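Local coordinates for (S)-imine reductase (Streptomyces sp. GF3546, PDB 4OQY), which reduces imines with S selectivity, probably drawing the hydride from NADPH, and belongs to a group of enzymes studied for direct reductive amination of ketones, at residues G15-N20 against P124-P129; N25-T30 against L149-N154; R101-W106 against A112-G117; D140-H145 against A155-E160; Q185-G190 against K198-Y203. All blocks are in the same frame, centred on the assembly; numbering follows the deposited sequence.

Contact 1 of 5, residues G15-N20 against P124-P129; sequences GQAMVN and PLIGKP
The flat group that Ile126 meets on helix 13-24 is a peptide plane, for the side chains that touch carry no ring. Methyl CG2 of Ile126 stands over one face of the carbonyl of Ala17, 3.8 Å from Ala17 O. That oxygen is not left to the methyl alone, because it also pairs with the hydroxyl of Thr21 one turn on. Beside this spot the CB atoms of Ala17 and Ile126 meet at 4.0 Å, with CG1 of Ile126 leaning on the same Ala17 methyl. With CG2 anti to the backbone N (chi1, measured to CG1, is -67°), one branch of Ile126 covers the carbonyl while the other runs along the alanine. Met18 joins more loosely, its CG 4.4 Å from Ile126 CG2. Gly15, already in this helix, is the last glycine of a sequence consistent with the Rossmann GxGxxG motif, and the neighbouring Met14, which is seen to bind NADPH, also touches Ile126. The isoleucine sits at the second position of a type II turn closed by Lys128 N to Leu125 O at 3.0 Å. Gly127 takes the third position with phi 82° and bonds through its backbone to Leu152. Across the turn Lys128 NZ makes a weak bond of 3.2 Å to Pro124 O.

Contact 2 of 5, residues N25-T30 against L149-N154; sequences NGHEVT and LKVLTN
Val151 sets one methyl against Asn25 and the other against His27, and these van der Waals contacts of the two methyls make the contact. CG1, anti to the backbone N (chi1 174°), lies 3.7 Å from Asn25 CB and 3.6 Å from Asn25 CG, the two side chains sliding past each other in opposite directions. CG2 meets the CE1-NE2 end of the His27 imidazole obliquely, the two side chains coming from opposite directions. Cutting Val151 back to an alanine removes both methyls, so the amide arm of Asn25 and the imidazole of His27 would probably lose their packing and be freer to turn. Backbone bonds fix the two loops on which these side chains stand. Helix 13-24 ends in a Schellman motif, with His27 N bonded to Phe22 O and Gly26 N to Leu23 O; Gly26, at phi 85°, turns the chain into strand 29-32 of the Rossmann sheet. On the other side Leu152 N reaches Leu149 O at 3.0 Å, holding a helical bend after helix 139-149, and the side chain of Leu152 packs on Phe22. Side-chain hydrogen bonds take over where the bend enters strand 154-157. There Thr153 OG1 donates to Asn154 O over 2.7 Å, coming in from above the carbonyl plane, and also pairs with the hydroxyl of Thr133. Asn154 ND2 bonds to Ser132 OG.

Contact 3 of 5, residues R101-W106 against A112-G117; sequences REAAKW and AKHLTG
His114 lies flat against Ala103 and Ala104, joining helix 97-109 to strand 113-119 within one beta-alpha-beta unit of the Rossmann domain, whose first strand is 88-91. The tight part is here, where two alanines let the helix backbone come close to the imidazole. Ala104 N stands 4.1 Å above the ring plane of His114, over its centre, and Ala104 CA rests on His114 CB at 3.8 Å. The alanine methyls attend to separate ring nitrogens: CB of Ala103 is 3.9 Å from His114 NE2, and CB of Ala104 is 4.0 Å from His114 ND1. Chi1 of -178°, which sets CG anti to the backbone N, extends the ring from the strand toward the helix and under that turn. Tyr70, from helix 70-77, also packs on His114 and Ala103, and Asn91 of strand 88-91 touches the histidine.

Toward the start of the strand the fit is looser, and a water stands between the backbones. The outward part of the helix is polar instead: Arg101 forms salt bridges with Asp98 and Asp161 and a hydrogen bond from NH2 to Asn193 OD1 of the second subunit. The water joins the two segments by donating to both carbonyls, over 2.8 Å to Ala104 O and over 3.1 Å to Ala112 O.

Contact 4 of 5, residues D140-H145 against A155-E160; sequences DVFDAH and ADYRGE
Phe142, on helix 139-149, reaches with its ring toward strand 154-157 and carries most of this contact, which joins the second and third elements of a beta-alpha-beta unit that begins with strand 132-136. Tyr157 supplies the covering over one face of its ring. The methylene CB of Tyr157 stands 3.9 Å from the ring centroid of Phe142 and 19° off the normal, a CH-pi contact, and Tyr157 CD1 extends the cover to the root of the ring, 3.7 Å from Phe142 CG. The two rings themselves are oblique, with planes at 38° and centroids 5.1 Å apart. Both side chains leave the backbone with CG anti to N (chi1 174° for Phe142), and extended in this way they slide past each other from opposing directions. Ala155 meets the edge of the phenyl ring near its plane, its CB 3.8 Å from Phe142 CZ. Trimming Phe142 to a valine would probably leave Tyr157 CB and the Ala155 methyl without the ring they pack on and open a gap between helix and strand.

On the other side of the strand Arg158 NE forms a salt bridge with Asp156 OD1 at 3.0 Å, while Asp156 OD2 bonds to Tyr203 OH of the second subunit. Gly159 N lies 3.6 Å above one face of the Tyr157 ring, toward the rim, and the phenol OH hydrogen-bonds to Gly137 O.

Contact 5 of 5, residues Q185-G190 against K198-Y203; sequences QTLALG and KELLPY
Leu200, the first residue of segment 198-203 to meet helix 163-192, pushes a single methyl into the backbone of that helix. With CG anti to its own N (chi1 -169°), CD2 is carried across to Thr186 O at 3.3 Å. Thr186 CG2 and Gly190 CA, each 3.8 Å from Leu200 CD2, flank the same methyl, and Leu187 CD2 stands a little farther off at 4.1 Å. Thr186 and Leu200 cross at about a right angle. Gly190 permits this depth: a CB there would come within 2.5 Å of Leu200 CD2 and collide. Thr186 O already accepts Gly190 N at 2.8 Å, so the leucine methyl rests against an oxygen whose helical bond is in place.

Leu201 begins by pointing away from the partner helix, yet its torsions bring the end back. CD1 of Leu201 meets CD1 of Leu187 at 3.8 Å, at the more exposed border of the contact, so the two methyls of Leu187 are shared between neighbouring leucines.

Pro202 has no N-H to offer, and the helix is kinked here, the N of Tyr203 also lacking its bond to the preceding turn. Tyr203 turns its ring end away, to meet Tyr168 of the second subunit edge-to-face; that same Tyr168 packs on Leu200. The segment axes approach to 9.6 Å at 141°, a roughly antiparallel helical hairpin, in which the chain turns back after the long interdomain helix in the all-helical C-terminal domain, as in the intertwined dimers of imine reductases.

In the fold
From the N terminus, helix 13-24 opens contact 1, and the turn after it opens contact 2. Contact 1 closes at the loop before strand 132-136 and contact 2 beyond it, near strand 154-157, so the two cross; they touch through Gly127 and Leu152. Both loops enclose contact 3, a short closure from helix 97-109 to strand 113-119. Contact 4 opens after contact 1 has closed and crosses contact 2, and it touches contact 3 where Val141 meets Lys113 and Leu115. These four bind the Rossmann domain together. The chain then runs through helix 163-192 to contact 5, in series and about 43 Å between centres from contact 4, though both touch the second subunit.

Contact 1 of 5, residues G15-N20 against P124-P129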
# COMPACT_ATOMS: atom_id res chain seq x y z
N GLY B 15 24.00 -9.73 7.31
CA GLY B 15 25.41 -9.77 7.70
C GLY B 15 26.34 -10.23 6.57
O GLY B 15 27.37 -9.60 6.31
N GLN B 16 25.96 -11.33 5.91
CA GLN B 16 26.74 -11.88 4.79
C GLN B 16 26.96 -10.83 3.71
O GLN B 16 28.07 -10.62 3.29
CB GLN B 16 26.05 -13.07 4.10
CG GLN B 16 25.78 -14.31 4.94
CD GLN B 16 26.88 -15.34 4.97
OE1 GLN B 16 27.73 -15.43 4.06
NE2 GLN B 16 26.87 -16.14 6.02
N ALA B 17 25.86 -10.19 3.29
CA ALA B 17 25.89 -9.15 2.26
C ALA B 17 26.80 -7.98 2.64
O ALA B 17 27.53 -7.43 1.82
CB ALA B 17 24.47 -8.64 2.01
N MET B 18 26.74 -7.60 3.91
CA MET B 18 27.55 -6.48 4.39
C MET B 18 29.03 -6.81 4.34
O MET B 18 29.85 -6.00 3.90
CB MET B 18 27.13 -6.08 5.82
CG MET B 18 25.75 -5.45 5.87
SD MET B 18 25.17 -5.13 7.56
CE MET B 18 23.57 -4.50 7.15
N VAL B 19 29.37 -8.00 4.82
CA VAL B 19 30.77 -8.43 4.83
C VAL B 19 31.27 -8.46 3.37
O VAL B 19 32.32 -7.90 3.08
CB VAL B 19 30.98 -9.79 5.54
CG1 VAL B 19 32.42 -10.25 5.38
CG2 VAL B 19 30.63 -9.69 7.03
N ASN B 20 30.51 -9.09 2.48
CA ASN B 20 30.92 -9.22 1.06
C ASN B 20 31.14 -7.87 0.44
O ASN B 20 32.11 -7.66 -0.27
CB ASN B 20 29.87 -9.99 0.24
CG ASN B 20 29.96 -11.50 0.45
OD1 ASN B 20 28.96 -12.15 0.75
ND2 ASN B 20 31.15 -12.06 0.26
N PRO B 124 20.20 -8.39 -1.01
CA PRO B 124 20.83 -8.25 -2.33
C PRO B 124 21.04 -6.82 -2.81
O PRO B 124 21.74 -6.62 -3.80
CB PRO B 124 19.88 -9.00 -3.28
CG PRO B 124 18.65 -9.31 -2.52
CD PRO B 124 18.97 -9.20 -1.05
N LEU B 125 20.47 -5.82 -2.12
CA LEU B 125 20.67 -4.42 -2.51
C LEU B 125 21.75 -3.69 -1.73
O LEU B 125 22.09 -2.55 -2.06
CB LEU B 125 19.35 -3.63 -2.47
CG LEU B 125 18.27 -4.08 -3.46
CD1 LEU B 125 17.16 -3.04 -3.49
CD2 LEU B 125 18.81 -4.28 -4.87
N ILE B 126 22.33 -4.37 -0.75
CA ILE B 126 23.48 -3.82 -0.04
C ILE B 126 24.58 -3.61 -1.07
O ILE B 126 24.80 -4.46 -1.92
CB ILE B 126 23.96 -4.78 1.06
CG1 ILE B 126 22.90 -4.89 2.16
CG2 ILE B 126 25.29 -4.34 1.65
CD1 ILE B 126 22.64 -3.59 2.90
N GLY B 127 25.27 -2.48 -1.01
CA GLY B 127 26.34 -2.18 -1.97
C GLY B 127 25.87 -1.63 -3.30
O GLY B 127 26.68 -1.40 -4.19
N LYS B 128 24.55 -1.47 -3.48
CA LYS B 128 24.03 -0.87 -4.69
C LYS B 128 23.72 0.61 -4.48
O LYS B 128 23.36 1.02 -3.36
CB LYS B 128 22.81 -1.62 -5.23
CG LYS B 128 23.03 -3.11 -5.46
CD LYS B 128 24.32 -3.40 -6.21
CE LYS B 128 24.34 -4.80 -6.81
NZ LYS B 128 24.13 -5.85 -5.78
N PRO B 129 23.86 1.40 -5.56
CA PRO B 129 23.81 2.87 -5.50
C PRO B 129 22.54 3.46 -4.93
O PRO B 129 22.60 4.46 -4.21
CB PRO B 129 23.95 3.29 -6.96
CG PRO B 129 24.65 2.15 -7.63
CD PRO B 129 24.10 0.94 -6.94

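Contact 2 of 5, residues N25-T30 against L149-N154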
# COMPACT_ATOMS: atom_id res chain seq x y z
N ASN B 25 35.08 -3.82 -1.49
CA ASN B 25 35.63 -2.47 -1.51
C ASN B 25 36.97 -2.32 -0.80
O ASN B 25 37.41 -1.20 -0.55
CB ASN B 25 34.59 -1.48 -0.95
CG ASN B 25 33.40 -1.28 -1.87
OD1 ASN B 25 32.36 -1.94 -1.73
ND2 ASN B 25 33.55 -0.39 -2.84
N GLY B 26 37.63 -3.41 -0.45
CA GLY B 26 38.99 -3.33 0.10
C GLY B 26 39.13 -3.10 1.60
O GLY B 26 40.22 -2.77 2.07
N HIS B 27 38.06 -3.32 2.36
CA HIS B 27 38.11 -3.20 3.83
C HIS B 27 38.42 -4.53 4.48
O HIS B 27 37.90 -5.55 4.05
CB HIS B 27 36.78 -2.72 4.36
CG HIS B 27 36.47 -1.31 3.98
ND1 HIS B 27 36.13 -0.95 2.69
CD2 HIS B 27 36.49 -0.17 4.70
CE1 HIS B 27 35.93 0.36 2.65
NE2 HIS B 27 36.12 0.85 3.86
N GLU B 28 39.29 -4.54 5.48
CA GLU B 28 39.60 -5.74 6.22
C GLU B 28 38.41 -5.96 7.15
O GLU B 28 38.01 -5.02 7.80
CB GLU B 28 40.87 -5.54 7.05
CG GLU B 28 42.13 -5.28 6.22
CD GLU B 28 42.77 -6.56 5.77
OE1 GLU B 28 42.02 -7.53 5.53
OE2 GLU B 28 44.02 -6.60 5.63
N VAL B 29 37.87 -7.17 7.22
CA VAL B 29 36.68 -7.42 8.04
C VAL B 29 36.94 -8.59 8.98
O VAL B 29 37.41 -9.62 8.55
CB VAL B 29 35.45 -7.73 7.17
CG1 VAL B 29 34.17 -7.76 8.01
CG2 VAL B 29 35.30 -6.71 6.06
N THR B 30 36.64 -8.40 10.26
CA THR B 30 36.66 -9.44 11.28
C THR B 30 35.20 -9.76 11.59
O THR B 30 34.39 -8.86 11.76
CB THR B 30 37.35 -8.95 12.57
OG1 THR B 30 38.73 -8.72 12.28
CG2 THR B 30 37.26 -9.99 13.67
N LEU B 149 30.55 3.52 6.77
CA LEU B 149 29.15 3.11 6.65
C LEU B 149 28.60 3.29 5.21
O LEU B 149 27.79 2.49 4.75
CB LEU B 149 28.31 3.86 7.67
CG LEU B 149 28.68 3.58 9.13
CD1 LEU B 149 28.00 4.58 10.06
CD2 LEU B 149 28.34 2.15 9.53
N LYS B 150 29.07 4.32 4.51
CA LYS B 150 28.63 4.58 3.14
C LYS B 150 28.97 3.49 2.16
O LYS B 150 28.46 3.47 1.04
CB LYS B 150 29.27 5.85 2.60
CG LYS B 150 28.58 7.13 2.96
CD LYS B 150 29.55 8.27 2.56
CE LYS B 150 30.70 7.80 1.68
NZ LYS B 150 31.71 8.83 1.28
N VAL B 151 29.89 2.62 2.54
CA VAL B 151 30.25 1.53 1.64
C VAL B 151 29.04 0.59 1.53
O VAL B 151 28.78 0.03 0.48
CB VAL B 151 31.52 0.80 2.13
CG1 VAL B 151 31.78 -0.41 1.28
CG2 VAL B 151 32.72 1.73 2.10
N LEU B 152 28.27 0.45 2.61
CA LEU B 152 27.13 -0.45 2.56
C LEU B 152 25.95 0.13 1.77
O LEU B 152 25.30 -0.55 0.98
CB LEU B 152 26.69 -0.80 4.00
CG LEU B 152 27.75 -1.48 4.87
CD1 LEU B 152 27.19 -1.78 6.25
CD2 LEU B 152 28.26 -2.76 4.22
N THR B 153 25.64 1.39 2.07
CA THR B 153 24.48 2.07 1.51
C THR B 153 24.78 3.56 1.65
O THR B 153 25.66 3.95 2.41
CB THR B 153 23.16 1.78 2.32
OG1 THR B 153 23.24 2.34 3.64
CG2 THR B 153 22.82 0.28 2.45
N ASN B 154 24.01 4.41 0.99
CA ASN B 154 23.95 5.81 1.40
C ASN B 154 23.61 5.84 2.92
O ASN B 154 22.88 4.96 3.42
CB ASN B 154 22.92 6.57 0.55
CG ASN B 154 22.67 8.03 1.01
OD1 ASN B 154 23.26 8.96 0.48
ND2 ASN B 154 21.78 8.21 2.00

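Contact 3 of 5, residues R101-W106 against A112-G117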
# COMPACT_ATOMS: atom_id res chain seq x y z
N ARG B 101 16.69 3.74 22.27
CA ARG B 101 17.04 4.75 23.27
C ARG B 101 17.68 4.09 24.47
O ARG B 101 18.69 4.56 24.99
CB ARG B 101 15.80 5.55 23.67
CG ARG B 101 15.35 6.51 22.58
CD ARG B 101 13.94 7.01 22.78
NE ARG B 101 13.56 7.91 21.70
CZ ARG B 101 12.36 7.98 21.11
NH1 ARG B 101 11.36 7.19 21.47
NH2 ARG B 101 12.18 8.85 20.13
N GLU B 102 17.10 2.97 24.90
CA GLU B 102 17.62 2.23 26.03
C GLU B 102 19.01 1.67 25.72
O GLU B 102 19.91 1.70 26.55
CB GLU B 102 16.63 1.12 26.39
CG GLU B 102 17.09 0.06 27.38
CD GLU B 102 16.00 -0.98 27.63
OE1 GLU B 102 15.72 -1.80 26.72
OE2 GLU B 102 15.42 -0.98 28.74
N ALA B 103 19.18 1.14 24.51
CA ALA B 103 20.45 0.56 24.12
C ALA B 103 21.57 1.59 24.08
O ALA B 103 22.69 1.29 24.49
CB ALA B 103 20.32 -0.15 22.80
N ALA B 104 21.27 2.79 23.60
CA ALA B 104 22.26 3.88 23.57
C ALA B 104 22.77 4.23 24.97
O ALA B 104 23.99 4.38 25.19
CB ALA B 104 21.67 5.10 22.89
N LYS B 105 21.84 4.35 25.91
CA LYS B 105 22.17 4.57 27.31
C LYS B 105 23.02 3.44 27.91
O LYS B 105 23.98 3.68 28.63
CB LYS B 105 20.88 4.63 28.14
CG LYS B 105 19.97 5.84 27.97
CD LYS B 105 18.71 5.62 28.77
CE LYS B 105 17.92 6.88 29.09
NZ LYS B 105 17.06 7.21 27.93
N TRP B 106 22.60 2.21 27.68
CA TRP B 106 23.33 1.06 28.17
C TRP B 106 24.75 1.00 27.60
O TRP B 106 25.72 0.73 28.33
CB TRP B 106 22.52 -0.18 27.83
CG TRP B 106 23.11 -1.44 28.26
CD1 TRP B 106 23.00 -2.03 29.48
CD2 TRP B 106 23.89 -2.30 27.46
NE1 TRP B 106 23.70 -3.21 29.49
CE2 TRP B 106 24.25 -3.40 28.25
CE3 TRP B 106 24.35 -2.24 26.14
CZ2 TRP B 106 25.03 -4.44 27.77
CZ3 TRP B 106 25.12 -3.29 25.66
CH2 TRP B 106 25.46 -4.37 26.48
N ALA B 112 30.87 2.75 25.42
CA ALA B 112 30.72 2.65 23.97
C ALA B 112 29.71 3.68 23.50
O ALA B 112 28.85 4.11 24.27
CB ALA B 112 30.27 1.25 23.57
N LYS B 113 29.84 4.07 22.24
CA LYS B 113 28.90 4.94 21.53
C LYS B 113 27.98 4.08 20.69
O LYS B 113 28.39 3.02 20.22
CB LYS B 113 29.66 5.86 20.57
CG LYS B 113 30.81 6.63 21.20
CD LYS B 113 30.26 7.67 22.14
CE LYS B 113 31.36 8.53 22.70
NZ LYS B 113 30.72 9.55 23.56
N HIS B 114 26.77 4.55 20.45
CA HIS B 114 25.78 3.75 19.75
C HIS B 114 25.19 4.55 18.62
O HIS B 114 24.70 5.65 18.84
CB HIS B 114 24.68 3.40 20.71
CG HIS B 114 23.61 2.54 20.14
ND1 HIS B 114 22.48 3.06 19.55
CD2 HIS B 114 23.43 1.21 20.19
CE1 HIS B 114 21.67 2.07 19.21
NE2 HIS B 114 22.23 0.93 19.60
N LEU B 115 25.27 3.99 17.42
CA LEU B 115 24.59 4.50 16.23
C LEU B 115 23.48 3.55 15.85
O LEU B 115 23.70 2.35 15.66
CB LEU B 115 25.54 4.64 15.02
CG LEU B 115 26.67 5.67 15.09
CD1 LEU B 115 27.56 5.57 13.86
CD2 LEU B 115 26.15 7.10 15.24
N THR B 116 22.29 4.10 15.73
CA THR B 116 21.14 3.35 15.29
C THR B 116 21.06 3.41 13.77
O THR B 116 21.05 4.50 13.17
CB THR B 116 19.84 3.92 15.89
OG1 THR B 116 19.98 4.07 17.31
CG2 THR B 116 18.66 2.99 15.61
N GLY B 117 20.99 2.23 13.15
CA GLY B 117 20.83 2.11 11.70
C GLY B 117 19.53 1.41 11.36
O GLY B 117 19.23 0.36 11.92
O HOH W 1 26.04 5.28 23.58

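Contact 4 of 5, residues D140-H145 against A155-E160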
# COMPACT_ATOMS: atom_id res chain seq x y z
N ASP B 140 29.02 13.65 15.96
CA ASP B 140 30.48 13.57 15.81
C ASP B 140 30.91 12.13 15.54
O ASP B 140 31.77 11.86 14.68
CB ASP B 140 31.21 14.18 17.01
CG ASP B 140 30.91 13.48 18.32
OD1 ASP B 140 29.84 12.85 18.46
OD2 ASP B 140 31.76 13.57 19.23
N VAL B 141 30.26 11.19 16.21
CA VAL B 141 30.51 9.77 16.00
C VAL B 141 30.08 9.36 14.58
O VAL B 141 30.79 8.64 13.91
CB VAL B 141 29.77 8.91 17.05
CG1 VAL B 141 29.98 7.43 16.78
CG2 VAL B 141 30.19 9.28 18.48
N PHE B 142 28.91 9.82 14.15
CA PHE B 142 28.44 9.51 12.81
C PHE B 142 29.44 10.01 11.78
O PHE B 142 29.82 9.26 10.90
CB PHE B 142 27.06 10.10 12.51
CG PHE B 142 26.62 9.91 11.09
CD1 PHE B 142 26.07 8.71 10.67
CD2 PHE B 142 26.80 10.93 10.15
CE1 PHE B 142 25.68 8.53 9.35
CE2 PHE B 142 26.42 10.76 8.83
CZ PHE B 142 25.85 9.55 8.43
N ASP B 143 29.88 11.26 11.88
CA ASP B 143 30.80 11.82 10.87
C ASP B 143 32.12 11.08 10.81
O ASP B 143 32.67 10.88 9.73
CB ASP B 143 31.07 13.30 11.11
CG ASP B 143 29.84 14.15 10.98
OD1 ASP B 143 28.89 13.76 10.27
OD2 ASP B 143 29.79 15.21 11.62
N ALA B 144 32.62 10.66 11.96
CA ALA B 144 33.86 9.89 12.06
C ALA B 144 33.81 8.54 11.31
O ALA B 144 34.83 8.10 10.79
CB ALA B 144 34.24 9.68 13.52
N HIS B 145 32.65 7.90 11.23
CA HIS B 145 32.55 6.58 10.58
C HIS B 145 31.70 6.54 9.32
O HIS B 145 31.55 5.48 8.70
CB HIS B 145 32.05 5.57 11.59
CG HIS B 145 32.94 5.46 12.78
ND1 HIS B 145 34.08 4.69 12.77
CD2 HIS B 145 32.92 6.09 13.98
CE1 HIS B 145 34.70 4.82 13.93
NE2 HIS B 145 34.01 5.65 14.69
N ALA B 155 24.17 6.81 3.64
CA ALA B 155 24.02 6.92 5.09
C ALA B 155 23.27 8.20 5.36
O ALA B 155 23.80 9.29 5.15
CB ALA B 155 25.39 6.94 5.73
N ASP B 156 22.01 8.08 5.77
CA ASP B 156 21.14 9.23 5.81
C ASP B 156 20.95 9.56 7.29
O ASP B 156 20.16 8.91 7.95
CB ASP B 156 19.82 8.92 5.12
CG ASP B 156 18.83 10.07 5.17
OD1 ASP B 156 19.16 11.16 5.68
OD2 ASP B 156 17.70 9.90 4.68
N TYR B 157 21.71 10.54 7.78
CA TYR B 157 21.67 10.96 9.19
C TYR B 157 20.43 11.78 9.47
O TYR B 157 20.16 12.77 8.78
CB TYR B 157 22.92 11.77 9.57
CG TYR B 157 22.95 12.21 11.03
CD1 TYR B 157 23.37 11.33 12.02
CD2 TYR B 157 22.60 13.51 11.41
CE1 TYR B 157 23.41 11.71 13.36
CE2 TYR B 157 22.65 13.91 12.74
CZ TYR B 157 23.06 13.00 13.71
OH TYR B 157 23.11 13.36 15.04
N ARG B 158 19.66 11.35 10.47
CA ARG B 158 18.33 11.90 10.75
C ARG B 158 18.26 12.71 12.05
O ARG B 158 17.25 13.37 12.28
CB ARG B 158 17.27 10.79 10.79
CG ARG B 158 17.12 9.93 9.54
CD ARG B 158 16.28 10.60 8.46
NE ARG B 158 16.99 11.63 7.74
CZ ARG B 158 16.54 12.85 7.47
NH1 ARG B 158 15.32 13.26 7.80
NH2 ARG B 158 17.33 13.66 6.81
N GLY B 159 19.29 12.66 12.89
CA GLY B 159 19.31 13.45 14.13
C GLY B 159 20.01 12.76 15.29
O GLY B 159 20.49 11.65 15.16
N GLU B 160 20.05 13.43 16.44
CA GLU B 160 20.83 12.94 17.58
C GLU B 160 20.20 11.77 18.31
O GLU B 160 20.87 10.82 18.70
CB GLU B 160 21.11 14.09 18.57
CG GLU B 160 22.29 14.97 18.16
CD GLU B 160 23.62 14.49 18.74
OE1 GLU B 160 23.61 13.80 19.79
OE2 GLU B 160 24.69 14.82 18.16

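Contact 5 of 5, residues Q185-G190 against K198-Y203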
# COMPACT_ATOMS: atom_id res chain seq x y z
N GLN B 185 -5.17 -9.50 0.55
CA GLN B 185 -6.60 -9.38 0.76
C GLN B 185 -7.31 -9.41 -0.58
O GLN B 185 -8.33 -10.05 -0.74
CB GLN B 185 -6.91 -8.08 1.55
CG GLN B 185 -8.37 -7.85 1.91
CD GLN B 185 -8.85 -8.68 3.10
OE1 GLN B 185 -8.14 -8.87 4.07
NE2 GLN B 185 -10.07 -9.17 3.00
N THR B 186 -6.73 -8.72 -1.55
CA THR B 186 -7.28 -8.66 -2.87
C THR B 186 -7.25 -10.03 -3.56
O THR B 186 -8.16 -10.39 -4.30
CB THR B 186 -6.44 -7.63 -3.66
OG1 THR B 186 -6.90 -6.30 -3.35
CG2 THR B 186 -6.51 -7.86 -5.09
N LEU B 187 -6.18 -10.78 -3.31
CA LEU B 187 -6.05 -12.08 -3.95
C LEU B 187 -7.07 -13.05 -3.33
O LEU B 187 -7.68 -13.85 -4.03
CB LEU B 187 -4.61 -12.60 -3.83
CG LEU B 187 -3.51 -11.79 -4.55
CD1 LEU B 187 -2.15 -12.43 -4.30
CD2 LEU B 187 -3.75 -11.66 -6.05
N ALA B 188 -7.29 -12.91 -2.02
CA ALA B 188 -8.34 -13.66 -1.35
C ALA B 188 -9.71 -13.31 -1.92
O ALA B 188 -10.47 -14.20 -2.27
CB ALA B 188 -8.31 -13.37 0.15
N LEU B 189 -10.00 -12.02 -2.02
CA LEU B 189 -11.26 -11.54 -2.61
C LEU B 189 -11.43 -12.08 -4.03
O LEU B 189 -12.50 -12.54 -4.40
CB LEU B 189 -11.33 -10.00 -2.60
CG LEU B 189 -12.53 -9.37 -3.31
CD1 LEU B 189 -13.81 -9.63 -2.52
CD2 LEU B 189 -12.33 -7.88 -3.56
N GLY B 190 -10.37 -12.02 -4.83
CA GLY B 190 -10.43 -12.57 -6.18
C GLY B 190 -10.85 -14.04 -6.18
O GLY B 190 -11.77 -14.44 -6.91
N LYS B 198 -3.30 -16.24 -9.93
CA LYS B 198 -2.37 -15.97 -11.02
C LYS B 198 -2.96 -15.06 -12.09
O LYS B 198 -2.26 -14.23 -12.66
CB LYS B 198 -1.81 -17.28 -11.59
CG LYS B 198 -2.56 -17.94 -12.74
CD LYS B 198 -2.05 -19.36 -12.95
CE LYS B 198 -3.11 -20.31 -13.51
NZ LYS B 198 -3.16 -20.30 -14.99
N GLU B 199 -4.26 -15.18 -12.33
CA GLU B 199 -4.92 -14.25 -13.24
C GLU B 199 -5.03 -12.84 -12.64
O GLU B 199 -4.87 -11.84 -13.34
CB GLU B 199 -6.30 -14.79 -13.62
CG GLU B 199 -7.13 -13.84 -14.48
CD GLU B 199 -8.38 -14.49 -15.04
OE1 GLU B 199 -8.45 -15.74 -15.12
OE2 GLU B 199 -9.31 -13.75 -15.44
N LEU B 200 -5.30 -12.75 -11.34
CA LEU B 200 -5.40 -11.43 -10.69
C LEU B 200 -4.05 -10.80 -10.35
O LEU B 200 -3.93 -9.58 -10.25
CB LEU B 200 -6.24 -11.55 -9.41
CG LEU B 200 -6.68 -10.26 -8.72
CD1 LEU B 200 -7.51 -9.35 -9.63
CD2 LEU B 200 -7.48 -10.64 -7.49
N LEU B 201 -3.02 -11.65 -10.19
CA LEU B 201 -1.69 -11.21 -9.73
C LEU B 201 -1.13 -9.95 -10.45
O LEU B 201 -0.77 -8.99 -9.78
CB LEU B 201 -0.67 -12.36 -9.80
CG LEU B 201 0.50 -12.22 -8.82
CD1 LEU B 201 0.03 -12.44 -7.37
CD2 LEU B 201 1.62 -13.19 -9.16
N PRO B 202 -1.07 -9.96 -11.80
CA PRO B 202 -0.58 -8.76 -12.48
C PRO B 202 -1.39 -7.50 -12.17
O PRO B 202 -0.83 -6.43 -12.00
CB PRO B 202 -0.66 -9.12 -13.97
CG PRO B 202 -1.60 -10.28 -14.05
CD PRO B 202 -1.41 -11.02 -12.76
N TYR B 203 -2.71 -7.63 -12.06
CA TYR B 203 -3.55 -6.49 -11.69
C TYR B 203 -3.26 -5.97 -10.28
O TYR B 203 -3.07 -4.76 -10.06
CB TYR B 203 -5.03 -6.84 -11.81
CG TYR B 203 -5.46 -7.01 -13.25
CD1 TYR B 203 -5.78 -5.90 -14.02
CD2 TYR B 203 -5.51 -8.26 -13.84
CE1 TYR B 203 -6.16 -6.04 -15.34
CE2 TYR B 203 -5.89 -8.41 -15.17
CZ TYR B 203 -6.20 -7.29 -15.91
OH TYR B 203 -6.60 -7.41 -17.22